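Local structure of extracellular protein containing a SCP domain (Bacillus anthracis, 4IFA) at residues Glu73-Ala76 with Tyr77-Trp81; Glu147-Asp150 with Thr151-Met154; Tyr169-His172 with Phe173-Glu176; Asn220-Gln223 with Ile224-Thr228; Ala301-Gly304 with Trp305-Glu309. The protein is of unknown function but, as an extracellular protein, joins a CAP-associated N-terminal region to an SCP domain of the cysteine-rich secretory protein family. One frame throughout, in Å; residues are numbered along the deposited sequence.

Contact 1 of 5, residues Glu73-Ala76 with Tyr77-Trp81; sequences EPSA and YGYEW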
# COMPACT_ATOMS: atom_id res chain seq x y z
N GLU A 73 -6.31 11.89 -5.21
CA GLU A 73 -5.30 11.67 -6.25
C GLU A 73 -5.68 10.47 -7.12
O GLU A 73 -6.30 9.53 -6.63
CB GLU A 73 -3.93 11.46 -5.59
CG GLU A 73 -3.84 10.27 -4.62
CD GLU A 73 -2.77 10.41 -3.55
OE1 GLU A 73 -2.15 11.49 -3.43
OE2 GLU A 73 -2.56 9.41 -2.82
N PRO A 74 -5.29 10.49 -8.40
CA PRO A 74 -5.67 9.39 -9.28
C PRO A 74 -4.91 8.11 -9.04
O PRO A 74 -3.80 8.15 -8.52
CB PRO A 74 -5.33 9.93 -10.68
CG PRO A 74 -4.26 10.91 -10.46
CD PRO A 74 -4.53 11.53 -9.12
N SER A 75 -5.52 6.98 -9.40
CA SER A 75 -4.87 5.67 -9.40
C SER A 75 -4.67 5.28 -10.86
O SER A 75 -5.21 5.93 -11.78
CB SER A 75 -5.70 4.58 -8.70
OG SER A 75 -6.74 4.15 -9.60
N ALA A 76 -3.99 4.16 -11.08
CA ALA A 76 -3.75 3.59 -12.40
C ALA A 76 -4.91 2.65 -12.81
O ALA A 76 -4.84 2.06 -13.89
CB ALA A 76 -2.42 2.80 -12.40
N TYR A 77 -5.99 2.60 -12.03
CA TYR A 77 -7.06 1.62 -12.20
C TYR A 77 -8.47 2.23 -12.25
O TYR A 77 -9.43 1.60 -11.81
CB TYR A 77 -6.93 0.52 -11.14
CG TYR A 77 -5.53 -0.08 -11.12
CD1 TYR A 77 -5.10 -0.91 -12.15
CD2 TYR A 77 -4.61 0.25 -10.14
CE1 TYR A 77 -3.81 -1.43 -12.19
CE2 TYR A 77 -3.34 -0.28 -10.15
CZ TYR A 77 -2.93 -1.10 -11.17
OH TYR A 77 -1.67 -1.62 -11.23
N GLY A 78 -8.55 3.46 -12.71
CA GLY A 78 -9.85 4.10 -12.93
C GLY A 78 -10.63 4.72 -11.78
O GLY A 78 -11.77 5.20 -11.99
N TYR A 79 -10.15 4.55 -10.57
CA TYR A 79 -10.69 5.18 -9.37
C TYR A 79 -9.70 6.24 -8.88
O TYR A 79 -8.49 6.18 -9.20
CB TYR A 79 -11.04 4.17 -8.26
CG TYR A 79 -9.89 3.28 -7.85
CD1 TYR A 79 -8.90 3.72 -6.97
CD2 TYR A 79 -9.77 1.98 -8.36
CE1 TYR A 79 -7.83 2.90 -6.61
CE2 TYR A 79 -8.71 1.16 -7.98
CZ TYR A 79 -7.75 1.63 -7.14
OH TYR A 79 -6.70 0.82 -6.78
N GLU A 80 -10.20 7.20 -8.13
CA GLU A 80 -9.41 8.21 -7.45
C GLU A 80 -9.33 7.80 -5.98
O GLU A 80 -10.32 7.36 -5.36
CB GLU A 80 -10.06 9.60 -7.53
CG GLU A 80 -10.10 10.24 -8.89
CD GLU A 80 -10.87 11.53 -8.84
OE1 GLU A 80 -12.12 11.48 -8.87
OE2 GLU A 80 -10.23 12.58 -8.78
N TRP A 81 -8.15 7.94 -5.41
CA TRP A 81 -7.98 7.69 -3.99
C TRP A 81 -8.37 8.90 -3.17
O TRP A 81 -7.88 10.03 -3.43
CB TRP A 81 -6.54 7.32 -3.64
CG TRP A 81 -6.01 6.01 -4.06
CD1 TRP A 81 -4.99 5.77 -4.96
CD2 TRP A 81 -6.37 4.73 -3.52
NE1 TRP A 81 -4.71 4.43 -5.00
CE2 TRP A 81 -5.51 3.77 -4.11
CE3 TRP A 81 -7.32 4.32 -2.59
CZ2 TRP A 81 -5.60 2.42 -3.80
CZ3 TRP A 81 -7.39 2.97 -2.28
CH2 TRP A 81 -6.55 2.04 -2.91
O HOH W 1 -7.88 8.02 -11.51
O HOH W 2 -6.79 5.38 -13.90
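Glu73 faces Trp81 as an antiparallel hydrogen-bonded pair: Trp81 N donates to Glu73 O at 2.7 Å, and Glu73 N returns a bond to Trp81 O. The two side chains leave the same face of the sheet, where Glu73 CG comes within 4.1 Å of Trp81 CB, and the carboxylate stands nearly perpendicular to the indole (87°). That carboxylate is engaged beyond the turn, by Arg71 and Gln223. Pro74 opposes Glu80 as the non-hydrogen-bonded pair, its ring resting on helix 210-234. Here strands 71-74 and 80-84 form a beta hairpin, and Ser75 organises its turn. Ser75 N and Ser75 OG both donate to Tyr79 O, the hydroxyl at 2.7 Å, while OG accepts from Tyr77 N at 3.0 Å in an ST turn. With OG held between the backbone N and the carbonyl carbon (chi1 78°), the hydroxyl also sits above the centre of the Tyr79 ring, 3.3 Å from its plane. Ser75 O accepts a hydrogen bond from a water that in turn accepts from Gly78 N, bridging the turn. Ala76 CB lies over one face of the Tyr77 ring, 4.0 Å from its centroid, a CH-pi contact; Tyr77 OH bonds to Ser296 O.

Contact 2 of 5, residues Glu147-Asp150 with Thr151-Met154; sequences ELSD and TEVM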
# COMPACT_ATOMS: atom_id res chain seq x y z
N GLU A 147 -4.57 -18.03 -9.15
CA GLU A 147 -3.82 -19.10 -8.52
C GLU A 147 -2.79 -18.50 -7.59
O GLU A 147 -1.77 -17.96 -8.06
CB GLU A 147 -3.14 -19.96 -9.60
CG GLU A 147 -4.13 -20.76 -10.44
CD GLU A 147 -3.54 -21.36 -11.70
OE1 GLU A 147 -2.49 -20.88 -12.19
OE2 GLU A 147 -4.15 -22.32 -12.23
N LEU A 148 -3.06 -18.55 -6.28
CA LEU A 148 -2.13 -17.99 -5.31
C LEU A 148 -1.00 -18.96 -5.01
O LEU A 148 -1.23 -20.15 -4.83
CB LEU A 148 -2.81 -17.63 -3.98
CG LEU A 148 -3.78 -16.45 -3.95
CD1 LEU A 148 -5.11 -16.80 -4.65
CD2 LEU A 148 -4.01 -16.02 -2.49
N SER A 149 0.22 -18.43 -4.95
CA SER A 149 1.39 -19.22 -4.55
C SER A 149 1.35 -19.45 -3.03
O SER A 149 0.59 -18.80 -2.30
CB SER A 149 2.68 -18.48 -4.88
OG SER A 149 2.79 -17.29 -4.09
N ASP A 150 2.21 -20.34 -2.55
CA ASP A 150 2.28 -20.61 -1.11
C ASP A 150 2.65 -19.33 -0.37
O ASP A 150 2.10 -19.04 0.70
CB ASP A 150 3.31 -21.71 -0.81
CG ASP A 150 2.83 -23.10 -1.22
OD1 ASP A 150 1.66 -23.27 -1.64
OD2 ASP A 150 3.64 -24.04 -1.09
N THR A 151 3.55 -18.54 -0.95
CA THR A 151 3.96 -17.25 -0.35
C THR A 151 2.81 -16.27 -0.26
O THR A 151 2.62 -15.62 0.78
CB THR A 151 5.13 -16.66 -1.16
OG1 THR A 151 6.19 -17.62 -1.19
CG2 THR A 151 5.63 -15.33 -0.57
N GLU A 152 2.06 -16.14 -1.34
CA GLU A 152 0.89 -15.27 -1.37
C GLU A 152 -0.19 -15.67 -0.35
O GLU A 152 -0.82 -14.82 0.29
CB GLU A 152 0.34 -15.20 -2.80
CG GLU A 152 1.29 -14.40 -3.72
CD GLU A 152 1.03 -14.57 -5.21
OE1 GLU A 152 0.39 -15.56 -5.62
OE2 GLU A 152 1.52 -13.72 -5.99
N VAL A 153 -0.40 -16.98 -0.17
CA VAL A 153 -1.36 -17.43 0.81
C VAL A 153 -0.95 -17.00 2.26
O VAL A 153 -1.83 -16.73 3.09
CB VAL A 153 -1.59 -18.96 0.70
CG1 VAL A 153 -2.34 -19.54 1.92
CG2 VAL A 153 -2.34 -19.27 -0.59
N MSE A 154 0.35 -16.94 2.53
CA MSE A 154 0.84 -16.54 3.86
C MSE A 154 1.06 -15.05 4.05
O MSE A 154 1.04 -14.57 5.19
CB MSE A 154 2.15 -17.23 4.20
CG MSE A 154 2.01 -18.74 4.40
SE MSE A 154 3.67 -19.62 4.87
CE MSE A 154 4.59 -19.49 3.16
O HOH W 3 0.15 -16.21 -8.04
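The carboxylate of Glu152 is the flat group that ties the loop at Ser149 to the start of helix 150-155, and Ser149 meets it twice. Ser149 N donates to Glu152 OE1 at 3.0 Å, arriving on the anti side and somewhat out of the carboxylate plane, with an almost straight N-H...O angle of 174°. Ser149 OG stands above the plane on that same side, 3.4 Å from Glu152 CD. A water donates to both Glu152 OE1 and Glu147 O, so the oxygen that receives the backbone N-H is gripped a second time.

In the reverse direction Glu152 N donates to Ser149 OG at 3.1 Å. Side chain to backbone and backbone to side chain, the two bonds make a capping box, with Ser149 as N-cap. Ser149 OG is turned between its own N and C (chi1 66°), while Glu152 CG sits beside its own backbone N (chi1 -71°) and the extended chain beyond it carries OE1 back to Ser149 N. Val153 N then takes Ser149 O at 3.0 Å, beginning the regular helical bonding.

On the buried side Leu148 CB rests 3.8 Å from Val153 CG2, the two side chains crossing at about a right angle. The box sits where the chain passes from strand 142-147 into helix 150-155, with Leu148 packed on Ile135 of strand 134-139 and on Tyr194, and Val153 against His133.

Contact 3 of 5, residues Tyr169-His172 with Phe173-Glu176; sequences YFDH and FTHE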
# COMPACT_ATOMS: atom_id res chain seq x y z
N TYR A 169 -3.29 -8.30 4.19
CA TYR A 169 -1.85 -8.14 4.13
C TYR A 169 -1.23 -8.46 5.49
O TYR A 169 -1.55 -7.84 6.51
CB TYR A 169 -1.46 -6.73 3.71
CG TYR A 169 -1.58 -6.41 2.23
CD1 TYR A 169 -0.72 -6.98 1.31
CD2 TYR A 169 -2.50 -5.47 1.75
CE1 TYR A 169 -0.75 -6.67 -0.02
CE2 TYR A 169 -2.53 -5.13 0.41
CZ TYR A 169 -1.67 -5.74 -0.46
OH TYR A 169 -1.61 -5.38 -1.80
N PHE A 170 -0.31 -9.42 5.49
CA PHE A 170 0.43 -9.84 6.69
C PHE A 170 1.91 -9.45 6.61
O PHE A 170 2.49 -9.38 5.53
CB PHE A 170 0.36 -11.35 6.86
CG PHE A 170 -0.96 -11.84 7.33
CD1 PHE A 170 -1.22 -11.94 8.68
CD2 PHE A 170 -1.96 -12.14 6.43
CE1 PHE A 170 -2.50 -12.35 9.14
CE2 PHE A 170 -3.20 -12.55 6.87
CZ PHE A 170 -3.47 -12.64 8.21
N ASP A 171 2.48 -9.25 7.79
CA ASP A 171 3.91 -9.26 7.99
C ASP A 171 4.21 -10.71 8.37
O ASP A 171 3.85 -11.15 9.46
CB ASP A 171 4.24 -8.31 9.15
CG ASP A 171 5.71 -8.31 9.49
OD1 ASP A 171 6.39 -9.36 9.32
OD2 ASP A 171 6.22 -7.23 9.87
N HIS A 172 4.79 -11.47 7.44
CA HIS A 172 5.01 -12.91 7.70
C HIS A 172 6.07 -13.16 8.73
O HIS A 172 6.19 -14.29 9.24
CB HIS A 172 5.32 -13.73 6.44
CG HIS A 172 6.76 -13.74 6.05
ND1 HIS A 172 7.35 -12.74 5.31
CD2 HIS A 172 7.73 -14.67 6.26
CE1 HIS A 172 8.62 -13.04 5.10
NE2 HIS A 172 8.88 -14.22 5.66
N PHE A 173 6.89 -12.15 9.04
CA PHE A 173 7.94 -12.36 10.08
C PHE A 173 7.32 -12.31 11.47
O PHE A 173 7.76 -13.04 12.36
CB PHE A 173 9.05 -11.30 9.97
CG PHE A 173 9.82 -11.36 8.67
CD1 PHE A 173 10.67 -12.41 8.41
CD2 PHE A 173 9.74 -10.33 7.75
CE1 PHE A 173 11.40 -12.46 7.25
CE2 PHE A 173 10.48 -10.38 6.57
CZ PHE A 173 11.30 -11.43 6.33
N THR A 174 6.31 -11.47 11.65
CA THR A 174 5.63 -11.37 12.95
C THR A 174 4.31 -12.13 12.95
O THR A 174 3.71 -12.32 14.03
CB THR A 174 5.37 -9.95 13.35
OG1 THR A 174 4.50 -9.35 12.39
CG2 THR A 174 6.71 -9.14 13.42
N HIS A 175 3.88 -12.61 11.78
CA HIS A 175 2.62 -13.34 11.59
C HIS A 175 1.39 -12.50 11.90
O HIS A 175 0.35 -13.06 12.27
CB HIS A 175 2.61 -14.64 12.40
CG HIS A 175 3.81 -15.47 12.19
ND1 HIS A 175 4.02 -16.23 11.06
CD2 HIS A 175 4.91 -15.63 12.96
CE1 HIS A 175 5.18 -16.85 11.17
NE2 HIS A 175 5.75 -16.50 12.30
N GLU A 176 1.47 -11.19 11.75
CA GLU A 176 0.37 -10.30 12.09
C GLU A 176 -0.25 -9.59 10.91
O GLU A 176 0.43 -9.17 9.96
CB GLU A 176 0.83 -9.29 13.16
CG GLU A 176 1.12 -10.00 14.48
CD GLU A 176 1.55 -9.11 15.64
OE1 GLU A 176 1.53 -7.88 15.52
OE2 GLU A 176 1.87 -9.70 16.71
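Asp171 reaches forward from the end of its strand to the backbone of Phe173 and Thr174, its CG anti to the backbone N (chi1 177°). Asp171 CB lies 3.4 Å from Thr174 OG1, and CG passes the same hydroxyl at 3.3 Å, the two side chains crossing at about a right angle. Asp171 OD1 accepts twice. Phe173 N meets Asp171 OD1 nearly along the C-O axis at 2.8 Å, closing an Asx turn, and Thr174 N approaches Asp171 OD1 at 3.1 Å from well above the carboxylate plane. OD2 turns to Arg312 in a salt bridge.

The main chain also closes the loop. Asp171 N donates to Glu176 O at 3.0 Å, whereas the return bonds to Asp171 O from His175 N and Glu176 N are weak; both residues face Asp171 in a G1 beta bulge, His175 having positive phi. The side chains of His172 and Phe173 run side by side, their rings oblique at 37°, with His172 CE1 over one face of the Phe173 ring, 3.4 Å from Phe173 CZ. His172 ND1 is bonded to Asn307.

Two N-H groups and an arginine on one carboxylate would favour its charged form and limit its rotation.

Contact 4 of 5, residues Asn220-Gln223 with Ile224-Thr228; sequences NMQQ and IFDLT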
# COMPACT_ATOMS: atom_id res chain seq x y z
N ASN A 220 1.39 7.47 -5.33
CA ASN A 220 2.13 6.32 -4.86
C ASN A 220 3.28 6.72 -3.93
O ASN A 220 3.58 6.03 -2.95
CB ASN A 220 2.62 5.49 -6.04
CG ASN A 220 1.57 4.56 -6.59
OD1 ASN A 220 0.74 4.02 -5.83
ND2 ASN A 220 1.61 4.32 -7.91
N MSE A 221 3.97 7.81 -4.25
CA MSE A 221 5.07 8.31 -3.41
C MSE A 221 4.59 8.71 -2.01
O MSE A 221 5.21 8.32 -1.00
CB MSE A 221 5.73 9.52 -4.09
CG MSE A 221 6.53 9.13 -5.30
SE MSE A 221 6.83 10.56 -6.60
CE MSE A 221 7.57 11.89 -5.32
N GLN A 222 3.53 9.49 -1.92
CA GLN A 222 3.05 9.93 -0.61
C GLN A 222 2.44 8.77 0.18
O GLN A 222 2.63 8.66 1.38
CB GLN A 222 2.05 11.08 -0.72
CG GLN A 222 1.65 11.58 0.66
CD GLN A 222 2.77 12.25 1.40
OE1 GLN A 222 3.61 12.93 0.80
NE2 GLN A 222 2.78 12.10 2.72
N GLN A 223 1.73 7.88 -0.48
CA GLN A 223 1.17 6.70 0.22
C GLN A 223 2.31 5.86 0.80
O GLN A 223 2.26 5.45 1.96
CB GLN A 223 0.28 5.86 -0.67
CG GLN A 223 -0.97 6.60 -1.12
CD GLN A 223 -1.76 5.82 -2.09
OE1 GLN A 223 -1.72 4.60 -2.17
NE2 GLN A 223 -2.59 6.55 -2.82
N ILE A 224 3.36 5.60 0.01
CA ILE A 224 4.47 4.83 0.56
C ILE A 224 5.05 5.56 1.76
O ILE A 224 5.43 4.92 2.76
CB ILE A 224 5.56 4.55 -0.52
CG1 ILE A 224 5.05 3.51 -1.51
CG2 ILE A 224 6.89 4.10 0.14
CD1 ILE A 224 5.92 3.39 -2.80
N PHE A 225 5.25 6.86 1.67
CA PHE A 225 5.77 7.63 2.80
C PHE A 225 4.95 7.48 4.08
O PHE A 225 5.46 7.08 5.13
CB PHE A 225 5.95 9.09 2.42
CG PHE A 225 6.35 9.97 3.55
CD1 PHE A 225 7.68 10.01 4.00
CD2 PHE A 225 5.42 10.75 4.20
CE1 PHE A 225 8.04 10.83 5.08
CE2 PHE A 225 5.79 11.56 5.27
CZ PHE A 225 7.11 11.60 5.70
N ASP A 226 3.67 7.77 3.99
CA ASP A 226 2.81 7.67 5.17
C ASP A 226 2.74 6.24 5.71
O ASP A 226 2.76 6.04 6.93
CB ASP A 226 1.40 8.14 4.84
CG ASP A 226 1.28 9.61 4.67
OD1 ASP A 226 2.07 10.38 5.26
OD2 ASP A 226 0.33 10.07 3.97
N LEU A 227 2.64 5.25 4.82
CA LEU A 227 2.50 3.88 5.27
C LEU A 227 3.82 3.37 5.85
O LEU A 227 3.81 2.48 6.68
CB LEU A 227 1.97 3.02 4.10
CG LEU A 227 0.57 3.38 3.62
CD1 LEU A 227 0.28 2.62 2.30
CD2 LEU A 227 -0.43 3.00 4.71
N THR A 228 4.94 3.94 5.41
CA THR A 228 6.25 3.60 6.03
C THR A 228 6.23 4.14 7.47
O THR A 228 6.73 3.46 8.36
CB THR A 228 7.45 4.17 5.24
OG1 THR A 228 7.50 3.49 3.97
CG2 THR A 228 8.77 3.90 5.93
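Ile224 begins the second half of this helical stretch by donating its N-H to Asn220 O at 3.0 Å, and Ile224 CG1 lies 3.3 Å from that same carbonyl oxygen. The rest of the side chain turns to the sheet, against Val325 and Tyr332. Phe225 N bonds to Met221 O, and the ring, swung anti to the backbone N (chi1 175°), runs alongside Gln222, pointing the same way. Gln222 NE2 is 3.3 Å from Phe225 CD2, the amide and ring planes being 64° apart, while Trp242 meets the ring edge-to-face.

Asp226 N donates to Gln222 O at 2.9 Å, and the carboxylate is approached by the Gln222 amide, bent at chi2 (67°) to come back over the turn. Gln222 NE2 makes two weak bonds, to Asp226 OD1 at 3.1 Å and to Asp226 OD2 at 3.4 Å; Asn85 supplies the stronger partner of OD2. Leu227 N bonds to Gln223 O, and Leu227 CG closes on that oxygen at 3.1 Å; the side chain packs on Val299, and its CB on Leu302. Thr228 finishes the stretch by folding OG1 back to Ile224 O at 2.8 Å, across the carbonyl plane from Thr228 N, which bonds to the same oxygen.

Ile224 and Phe225 pack on the SCP sheet, whereas Gln223 and Asp226 give polar ends to Gln93 and Asn85. The Gln222 amide is modelled in two conformers and its contacts hold for one of them, consistent with a weak grip beside the firm backbone bonds.

Contact 5 of 5, residues Ala301-Gly304 with Trp305-Glu309; sequences ALQG and WLNSE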
# COMPACT_ATOMS: atom_id res chain seq x y z
N ALA A 301 3.91 -2.52 -3.30
CA ALA A 301 5.39 -2.48 -3.23
C ALA A 301 5.88 -2.46 -1.81
O ALA A 301 6.80 -3.19 -1.45
CB ALA A 301 5.96 -1.26 -3.97
N LEU A 302 5.28 -1.63 -0.97
CA LEU A 302 5.72 -1.51 0.43
C LEU A 302 5.53 -2.86 1.18
O LEU A 302 6.37 -3.25 2.03
CB LEU A 302 4.98 -0.37 1.14
CG LEU A 302 5.32 -0.16 2.60
CD1 LEU A 302 6.79 0.16 2.77
CD2 LEU A 302 4.46 1.00 3.10
N GLN A 303 4.45 -3.58 0.90
CA GLN A 303 4.22 -4.87 1.55
C GLN A 303 5.26 -5.89 1.09
O GLN A 303 5.62 -6.80 1.84
CB GLN A 303 2.78 -5.35 1.36
CG GLN A 303 1.82 -4.56 2.22
CD GLN A 303 2.12 -4.72 3.69
OE1 GLN A 303 2.34 -3.74 4.43
NE2 GLN A 303 2.15 -5.96 4.15
N GLY A 304 5.74 -5.75 -0.14
CA GLY A 304 6.84 -6.59 -0.63
C GLY A 304 8.11 -6.27 0.14
O GLY A 304 8.86 -7.19 0.57
N TRP A 305 8.39 -5.00 0.39
CA TRP A 305 9.57 -4.60 1.16
C TRP A 305 9.51 -5.08 2.61
O TRP A 305 10.48 -5.58 3.18
CB TRP A 305 9.81 -3.10 1.12
CG TRP A 305 10.18 -2.57 -0.23
CD1 TRP A 305 10.99 -3.20 -1.14
CD2 TRP A 305 9.86 -1.28 -0.79
NE1 TRP A 305 11.17 -2.40 -2.24
CE2 TRP A 305 10.48 -1.23 -2.06
CE3 TRP A 305 9.09 -0.20 -0.38
CZ2 TRP A 305 10.34 -0.11 -2.89
CZ3 TRP A 305 8.93 0.87 -1.21
CH2 TRP A 305 9.58 0.92 -2.43
N LEU A 306 8.35 -4.93 3.24
CA LEU A 306 8.17 -5.37 4.65
C LEU A 306 8.46 -6.84 4.80
O LEU A 306 9.01 -7.29 5.82
CB LEU A 306 6.74 -5.09 5.09
CG LEU A 306 6.37 -5.35 6.55
CD1 LEU A 306 7.13 -4.39 7.46
CD2 LEU A 306 4.85 -5.27 6.76
N ASN A 307 8.10 -7.62 3.78
CA ASN A 307 8.28 -9.07 3.79
C ASN A 307 9.59 -9.62 3.22
O ASN A 307 9.72 -10.83 3.03
CB ASN A 307 7.08 -9.72 3.11
CG ASN A 307 5.87 -9.74 3.99
OD1 ASN A 307 5.82 -10.56 4.90
ND2 ASN A 307 4.89 -8.86 3.72
N SER A 308 10.57 -8.74 3.09
CA SER A 308 11.92 -9.13 2.59
C SER A 308 12.95 -8.67 3.62
O SER A 308 13.01 -7.47 3.92
CB SER A 308 12.16 -8.44 1.27
OG SER A 308 13.55 -8.56 0.90
N GLU A 309 13.80 -9.57 4.12
CA GLU A 309 14.74 -9.21 5.19
C GLU A 309 15.59 -7.97 4.91
O GLU A 309 15.74 -7.11 5.78
CB GLU A 309 15.68 -10.36 5.57
CG GLU A 309 15.00 -11.54 6.24
CD GLU A 309 14.70 -11.34 7.75
OE1 GLU A 309 14.53 -10.19 8.24
OE2 GLU A 309 14.59 -12.39 8.44
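A helix ending is the subject here: the last turn of helix 298-306 unwinds at Asn307, whose side chain and backbone both turn back to Gln303. Asn307 ND2 donates to Gln303 O at 2.9 Å, with the oxygen close to its amide plane, and Asn307 N reaches that oxygen at 3.3 Å from the opposite face of the carbonyl. One carbonyl near the C-terminal end of this helix thus has two donors. Asn307 CG, set beside its own backbone N (chi1 -77°), brings the amide back along the helix; ND2 also serves Phe170 O, and OD1 is taken by His172.

In the alpha/beta/alpha sandwich that is the hallmark of the CAP superfamily, this helix lies against strands 286-293 and 331-338, with helix 210-234 beside it. Trp305 is the large residue of the sheet side. Ala301 O, which accepts from Trp305 N at 3.0 Å, also stands 3.5 Å above one face of the indole, offset toward its rim, while Leu302 CD1 meets the ring in plane at its edge, 3.9 Å from Trp305 CE3. The indole NE1 is bonded to Ile291 O. Across the helix, Gln303, in one of its two conformers, runs side by side with Leu306.

From the N terminus the five contacts follow in series, none nesting in or crossing another. Contact 1 closes the hairpin at one edge of the seven-stranded sheet; contact 2 starts helix 150-155 after a strand of a second sheet; contact 3 turns the chain between two inner strands of the first. Contacts 2 and 3 touch, Met154 O meeting Phe170 CB. The chain then runs into the long helix 210-234, which leads into the SCP family region, and contacts 4 and 5 lie on two helices packed through Leu227 and Leu302. Two bridges cross between the halves: contact 1 reaches contact 4 through Glu73 and Gln223, and contact 3 reaches contact 5 through the Asn307 amide, with Phe173 packed beside Glu309.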